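Local atomic coordinates of lipoprotein (PDB entry 3O0Y), a protein that is of unknown function but, as a putative lipoprotein of a family related to metallopeptidases, may bind lipid or act as a peptidase-like enzyme. Residues 123-137 with 181-195. Sequence-based numbering, arbitrary orientation.
Sequences NIGYIDTWMGLSPFI and IIEKQTADAAQNWLP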
loop_
_atom_site.group_PDB
_atom_site.type_symbol
_atom_site.label_atom_id
_atom_site.label_comp_id
_atom_site.label_asym_id
_atom_site.label_seq_id
_atom_site.Cartn_x
_atom_site.Cartn_y
_atom_site.Cartn_z
ATOM N N ASN A 123 14.720 -16.623 5.914
ATOM C CA ASN A 123 15.042 -15.667 6.947
ATOM C C ASN A 123 15.497 -14.311 6.439
ATOM O O ASN A 123 15.742 -13.400 7.243
ATOM C CB ASN A 123 16.045 -16.237 7.928
ATOM C CG ASN A 123 17.406 -16.371 7.344
ATOM O OD1 ASN A 123 17.571 -16.324 6.157
ATOM N ND2 ASN A 123 18.414 -16.582 8.204
ATOM N N ILE A 124 15.531 -14.174 5.111
ATOM C CA ILE A 124 15.925 -12.948 4.441
ATOM C C ILE A 124 14.897 -11.835 4.503
ATOM O O ILE A 124 13.766 -12.023 4.989
ATOM C CB ILE A 124 16.355 -13.239 2.963
ATOM C CG1 ILE A 124 15.264 -13.974 2.116
ATOM C CG2 ILE A 124 17.612 -14.135 2.939
ATOM C CD1 ILE A 124 13.824 -13.391 2.084
ATOM N N GLY A 125 15.319 -10.652 4.079
ATOM C CA GLY A 125 14.399 -9.530 4.044
ATOM C C GLY A 125 13.979 -8.995 5.394
ATOM O O GLY A 125 14.706 -9.117 6.386
ATOM N N TYR A 126 12.763 -8.461 5.462
ATOM C CA TYR A 126 12.268 -7.891 6.703
ATOM C C TYR A 126 10.758 -7.994 6.641
ATOM O O TYR A 126 10.218 -8.065 5.553
ATOM C CB TYR A 126 12.705 -6.419 6.888
ATOM C CG TYR A 126 11.978 -5.428 5.985
ATOM C CD1 TYR A 126 10.866 -4.738 6.429
ATOM C CD2 TYR A 126 12.310 -5.306 4.637
ATOM C CE1 TYR A 126 10.184 -3.865 5.595
ATOM C CE2 TYR A 126 11.620 -4.396 3.794
ATOM C CZ TYR A 126 10.527 -3.730 4.273
ATOM O OH TYR A 126 9.753 -2.907 3.436
ATOM N N ILE A 127 10.101 -8.026 7.807
ATOM C CA ILE A 127 8.622 -8.044 7.890
ATOM C C ILE A 127 8.059 -6.640 7.864
ATOM O O ILE A 127 8.426 -5.794 8.692
ATOM C CB ILE A 127 8.103 -8.743 9.145
ATOM C CG1 ILE A 127 8.631 -10.200 9.231
ATOM C CG2 ILE A 127 6.573 -8.702 9.197
ATOM C CD1 ILE A 127 8.379 -11.029 7.937
ATOM N N ASP A 128 7.280 -6.361 6.835
ATOM C CA ASP A 128 6.621 -5.088 6.648
ATOM C C ASP A 128 5.161 -5.203 7.205
ATOM O O ASP A 128 4.428 -6.169 6.889
ATOM C CB ASP A 128 6.682 -4.738 5.123
ATOM C CG ASP A 128 6.241 -3.335 4.833
ATOM O OD1 ASP A 128 7.148 -2.480 4.663
ATOM O OD2 ASP A 128 5.004 -3.083 4.835
ATOM N N THR A 129 4.712 -4.214 7.995
ATOM C CA THR A 129 3.380 -4.285 8.550
ATOM C C THR A 129 2.296 -4.153 7.519
ATOM O O THR A 129 1.142 -4.482 7.839
ATOM C CB THR A 129 3.113 -3.256 9.659
ATOM O OG1 THR A 129 3.325 -1.938 9.137
ATOM C CG2 THR A 129 4.119 -3.523 10.916
ATOM N N TRP A 130 2.634 -3.738 6.294
ATOM C CA TRP A 130 1.686 -3.775 5.161
ATOM C C TRP A 130 1.887 -5.000 4.279
ATOM O O TRP A 130 0.949 -5.760 4.060
ATOM C CB TRP A 130 1.774 -2.453 4.362
ATOM C CG TRP A 130 1.316 -2.536 2.963
ATOM C CD1 TRP A 130 -0.003 -2.716 2.560
ATOM C CD2 TRP A 130 2.091 -2.420 1.774
ATOM N NE1 TRP A 130 -0.068 -2.753 1.194
ATOM C CE2 TRP A 130 1.210 -2.597 0.685
ATOM C CE3 TRP A 130 3.462 -2.214 1.511
ATOM C CZ2 TRP A 130 1.649 -2.549 -0.636
ATOM C CZ3 TRP A 130 3.894 -2.187 0.191
ATOM C CH2 TRP A 130 2.984 -2.293 -0.848
ATOM N N MET A 131 3.119 -5.205 3.797
ATOM C CA MET A 131 3.399 -6.186 2.749
ATOM C C MET A 131 3.815 -7.538 3.247
ATOM O O MET A 131 3.949 -8.456 2.440
ATOM C CB MET A 131 4.480 -5.639 1.763
ATOM C CG MET A 131 4.187 -5.848 0.282
ATOM S SD MET A 131 5.323 -5.317 -1.020
ATOM C CE MET A 131 6.469 -6.694 -0.854
ATOM N N GLY A 132 3.919 -7.701 4.567
ATOM C CA GLY A 132 4.452 -8.940 5.129
ATOM C C GLY A 132 5.913 -9.103 4.754
ATOM O O GLY A 132 6.670 -8.121 4.724
ATOM N N LEU A 133 6.310 -10.333 4.402
ATOM C CA LEU A 133 7.704 -10.561 4.065
ATOM C C LEU A 133 8.074 -9.741 2.831
ATOM O O LEU A 133 7.457 -9.896 1.768
ATOM C CB LEU A 133 7.984 -12.023 3.806
ATOM C CG LEU A 133 9.411 -12.462 3.390
ATOM C CD1 LEU A 133 10.480 -12.055 4.410
ATOM C CD2 LEU A 133 9.422 -13.992 3.073
ATOM N N SER A 134 9.133 -8.936 2.956
ATOM C CA SER A 134 9.549 -8.063 1.895
ATOM C C SER A 134 11.040 -8.365 1.642
ATOM O O SER A 134 11.770 -8.423 2.565
ATOM C CB SER A 134 9.353 -6.649 2.333
ATOM O OG SER A 134 7.972 -6.387 2.578
ATOM N N PRO A 135 11.450 -8.459 0.382
ATOM C CA PRO A 135 12.775 -9.116 0.125
ATOM C C PRO A 135 13.998 -8.262 0.322
ATOM O O PRO A 135 15.093 -8.824 0.570
ATOM C CB PRO A 135 12.658 -9.527 -1.341
ATOM C CG PRO A 135 11.650 -8.605 -1.965
ATOM C CD PRO A 135 10.644 -8.347 -0.872
ATOM N N PHE A 136 13.898 -6.945 0.173
ATOM C CA PHE A 136 15.095 -6.066 0.156
ATOM C C PHE A 136 14.972 -4.972 1.221
ATOM O O PHE A 136 14.162 -4.017 1.065
ATOM C CB PHE A 136 15.282 -5.496 -1.222
ATOM C CG PHE A 136 15.368 -6.562 -2.305
ATOM C CD1 PHE A 136 16.293 -7.593 -2.230
ATOM C CD2 PHE A 136 14.490 -6.560 -3.358
ATOM C CE1 PHE A 136 16.309 -8.586 -3.184
ATOM C CE2 PHE A 136 14.512 -7.580 -4.332
ATOM C CZ PHE A 136 15.424 -8.588 -4.231
ATOM N N ILE A 137 15.703 -5.156 2.322
ATOM C CA ILE A 137 15.542 -4.257 3.484
ATOM C C ILE A 137 15.892 -2.827 3.102
ATOM O O ILE A 137 15.308 -1.896 3.639
ATOM C CB ILE A 137 16.255 -4.786 4.729
ATOM C CG1 ILE A 137 15.835 -4.030 5.972
ATOM C CG2 ILE A 137 17.850 -4.825 4.484
ATOM C CD1 ILE A 137 16.241 -4.704 7.288
ATOM N N ILE A 181 20.132 -2.435 10.355
ATOM C CA ILE A 181 19.775 -2.556 8.915
ATOM C C ILE A 181 20.950 -3.082 8.109
ATOM O O ILE A 181 20.843 -4.067 7.341
ATOM C CB ILE A 181 19.229 -1.260 8.331
ATOM C CG1 ILE A 181 17.845 -0.966 8.971
ATOM C CG2 ILE A 181 19.141 -1.325 6.766
ATOM C CD1 ILE A 181 17.221 0.321 8.568
ATOM N N ILE A 182 22.129 -2.500 8.338
ATOM C CA ILE A 182 23.327 -2.995 7.673
ATOM C C ILE A 182 23.639 -4.397 8.053
ATOM O O ILE A 182 23.983 -5.215 7.182
ATOM C CB ILE A 182 24.555 -2.054 7.969
ATOM C CG1 ILE A 182 24.313 -0.698 7.286
ATOM C CG2 ILE A 182 25.859 -2.739 7.527
ATOM C CD1 ILE A 182 25.177 0.522 7.868
ATOM N N GLU A 183 23.503 -4.723 9.327
ATOM C CA GLU A 183 23.744 -6.104 9.761
ATOM C C GLU A 183 22.849 -7.097 9.040
ATOM O O GLU A 183 23.322 -8.183 8.681
ATOM C CB GLU A 183 23.533 -6.235 11.268
ATOM C CG GLU A 183 24.160 -7.417 11.908
ATOM C CD GLU A 183 23.762 -7.527 13.381
ATOM O OE1 GLU A 183 23.350 -6.470 13.989
ATOM O OE2 GLU A 183 23.812 -8.700 13.877
ATOM N N LYS A 184 21.559 -6.758 8.869
ATOM C CA LYS A 184 20.618 -7.653 8.153
ATOM C C LYS A 184 20.915 -7.721 6.648
ATOM O O LYS A 184 20.941 -8.792 6.063
ATOM C CB LYS A 184 19.150 -7.193 8.365
ATOM C CG LYS A 184 18.125 -8.221 7.958
ATOM C CD LYS A 184 18.306 -9.599 8.600
ATOM C CE LYS A 184 17.110 -10.512 8.323
ATOM N NZ LYS A 184 16.791 -10.734 6.899
ATOM N N GLN A 185 21.214 -6.592 6.015
ATOM C CA GLN A 185 21.541 -6.576 4.571
ATOM C C GLN A 185 22.808 -7.451 4.308
ATOM O O GLN A 185 22.872 -8.221 3.339
ATOM C CB GLN A 185 21.862 -5.170 4.193
ATOM C CG GLN A 185 22.052 -4.924 2.664
ATOM C CD GLN A 185 22.494 -3.501 2.362
ATOM O OE1 GLN A 185 23.525 -3.038 2.883
ATOM N NE2 GLN A 185 21.776 -2.833 1.464
ATOM N N THR A 186 23.727 -7.359 5.267
ATOM C CA THR A 186 24.980 -8.146 5.181
ATOM C C THR A 186 24.722 -9.622 5.365
ATOM O O THR A 186 25.262 -10.428 4.583
ATOM C CB THR A 186 26.037 -7.647 6.198
ATOM O OG1 THR A 186 26.445 -6.343 5.802
ATOM C CG2 THR A 186 27.281 -8.530 6.213
ATOM N N ALA A 187 23.891 -9.972 6.355
ATOM C CA ALA A 187 23.478 -11.377 6.590
ATOM C C ALA A 187 22.822 -11.941 5.336
ATOM O O ALA A 187 23.038 -13.073 4.977
ATOM C CB ALA A 187 22.510 -11.507 7.831
ATOM N N ASP A 188 21.883 -11.195 4.749
ATOM C CA ASP A 188 21.256 -11.665 3.537
ATOM C C ASP A 188 22.245 -11.840 2.381
ATOM O O ASP A 188 22.239 -12.861 1.719
ATOM C CB ASP A 188 20.125 -10.702 3.131
ATOM C CG ASP A 188 18.968 -10.652 4.119
ATOM O OD1 ASP A 188 18.949 -11.336 5.154
ATOM O OD2 ASP A 188 18.008 -9.872 3.805
ATOM N N ALA A 189 23.124 -10.869 2.182
ATOM C CA ALA A 189 24.161 -10.968 1.159
ATOM C C ALA A 189 25.117 -12.172 1.380
ATOM O O ALA A 189 25.555 -12.808 0.415
ATOM C CB ALA A 189 24.933 -9.619 1.030
ATOM N N ALA A 190 25.312 -12.562 2.629
ATOM C CA ALA A 190 26.159 -13.728 2.963
ATOM C C ALA A 190 25.535 -15.029 2.436
ATOM O O ALA A 190 26.256 -15.981 2.131
ATOM C CB ALA A 190 26.410 -13.809 4.451
ATOM N N GLN A 191 24.208 -15.043 2.316
ATOM C CA GLN A 191 23.440 -16.138 1.725
ATOM C C GLN A 191 23.143 -15.930 0.239
ATOM O O GLN A 191 22.230 -16.575 -0.290
ATOM C CB GLN A 191 22.049 -16.141 2.352
ATOM C CG GLN A 191 21.940 -16.709 3.660
ATOM C CD GLN A 191 20.502 -16.540 4.194
ATOM O OE1 GLN A 191 19.551 -17.075 3.610
ATOM N NE2 GLN A 191 20.368 -15.874 5.317
ATOM N N ASN A 192 23.797 -14.965 -0.396
ATOM C CA ASN A 192 23.586 -14.637 -1.798
ATOM C C ASN A 192 22.175 -14.108 -2.104
ATOM O O ASN A 192 21.687 -14.215 -3.204
ATOM C CB ASN A 192 23.832 -15.837 -2.681
ATOM C CG ASN A 192 25.295 -16.273 -2.632
ATOM O OD1 ASN A 192 26.226 -15.441 -2.749
ATOM N ND2 ASN A 192 25.503 -17.565 -2.465
ATOM N N TRP A 193 21.585 -13.477 -1.118
ATOM C CA TRP A 193 20.322 -12.797 -1.336
ATOM C C TRP A 193 20.587 -11.287 -1.302
ATOM O O TRP A 193 20.889 -10.705 -0.242
ATOM C CB TRP A 193 19.373 -13.186 -0.218
ATOM C CG TRP A 193 17.990 -12.633 -0.401
ATOM C CD1 TRP A 193 17.558 -11.386 -0.107
ATOM C CD2 TRP A 193 16.885 -13.333 -0.975
ATOM N NE1 TRP A 193 16.209 -11.276 -0.439
ATOM C CE2 TRP A 193 15.798 -12.451 -1.007
ATOM C CE3 TRP A 193 16.717 -14.614 -1.483
ATOM C CZ2 TRP A 193 14.550 -12.845 -1.472
ATOM C CZ3 TRP A 193 15.503 -15.001 -1.955
ATOM C CH2 TRP A 193 14.432 -14.106 -1.991
ATOM N N LEU A 194 20.506 -10.661 -2.474
ATOM C CA LEU A 194 20.667 -9.212 -2.548
ATOM C C LEU A 194 19.989 -8.598 -3.737
ATOM O O LEU A 194 19.653 -9.269 -4.649
ATOM C CB LEU A 194 22.126 -8.770 -2.488
ATOM C CG LEU A 194 23.264 -9.433 -3.247
ATOM C CD1 LEU A 194 22.812 -10.260 -4.386
ATOM C CD2 LEU A 194 24.304 -8.312 -3.573
ATOM N N PRO A 195 19.805 -7.289 -3.695
ATOM C CA PRO A 195 18.963 -6.709 -4.746
ATOM C C PRO A 195 19.685 -6.751 -6.099
ATOM O O PRO A 195 20.929 -6.821 -6.152
ATOM C CB PRO A 195 18.744 -5.278 -4.249
ATOM C CG PRO A 195 19.086 -5.328 -2.774
ATOM C CD PRO A 195 20.231 -6.261 -2.729
HETATM O O HOH W 1 16.665 -17.971 3.870
HETATM O O HOH W 2 17.091 -7.780 2.274
#
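One face of the Trp193 indole carries Ile124, whose CG1 stands over the five-membered ring, 3.6 Å from its centroid, in a CH-pi contact. That methylene turns inward because CG1 lies between the backbone N and the carbonyl carbon (chi1 56°), and CD1 continues over CZ2. At the indole edge NE1 donates to Pro135 O (2.9 Å), which lies near the ring plane although the donor is tilted from the carbonyl plane. The Phe136 ring is sandwiched between Pro135 CB on one face and Pro195 CA on the other, the latter offset toward the rim. With an alanine at Trp193, Pro135 O would probably lose its indole donor and Ile124 CG1 the ring face it lies on. The chain turn that brings Trp193 here is a Schellman motif closing helix 174-190, with Asn192, at positive phi, as the C-prime residue; Trp193 N bonds to Asp188 O and Asn192 N to Ala189 O. In this largely helical protein the helix end packs against the two chain ends that flank a small antiparallel hairpin, closed by the hydrogen-bonded pair Tyr126 and Ser134.

One helical turn before Asp188, Lys184, bent at chi2 and chi4, places NZ between Asn123 O (2.9 Å) and Gly125 O (2.7 Å), each met on a lone pair. Its third partner is Asp188 OD1 (2.8 Å), through the syn lone pair, a salt bridge that should offset the buried charge. Asp188 OD2 takes Gly125 N from above the carboxylate plane (2.8 Å) and a water shared with Pro135 O and Ile137 N. On the buried side Ile137 lays CD1 across Lys184 CB and CG, and CG2 on Gln185 CB. Toward solvent, Gln191 NE2 donates in plane to Asn123 OD1 (3.0 Å).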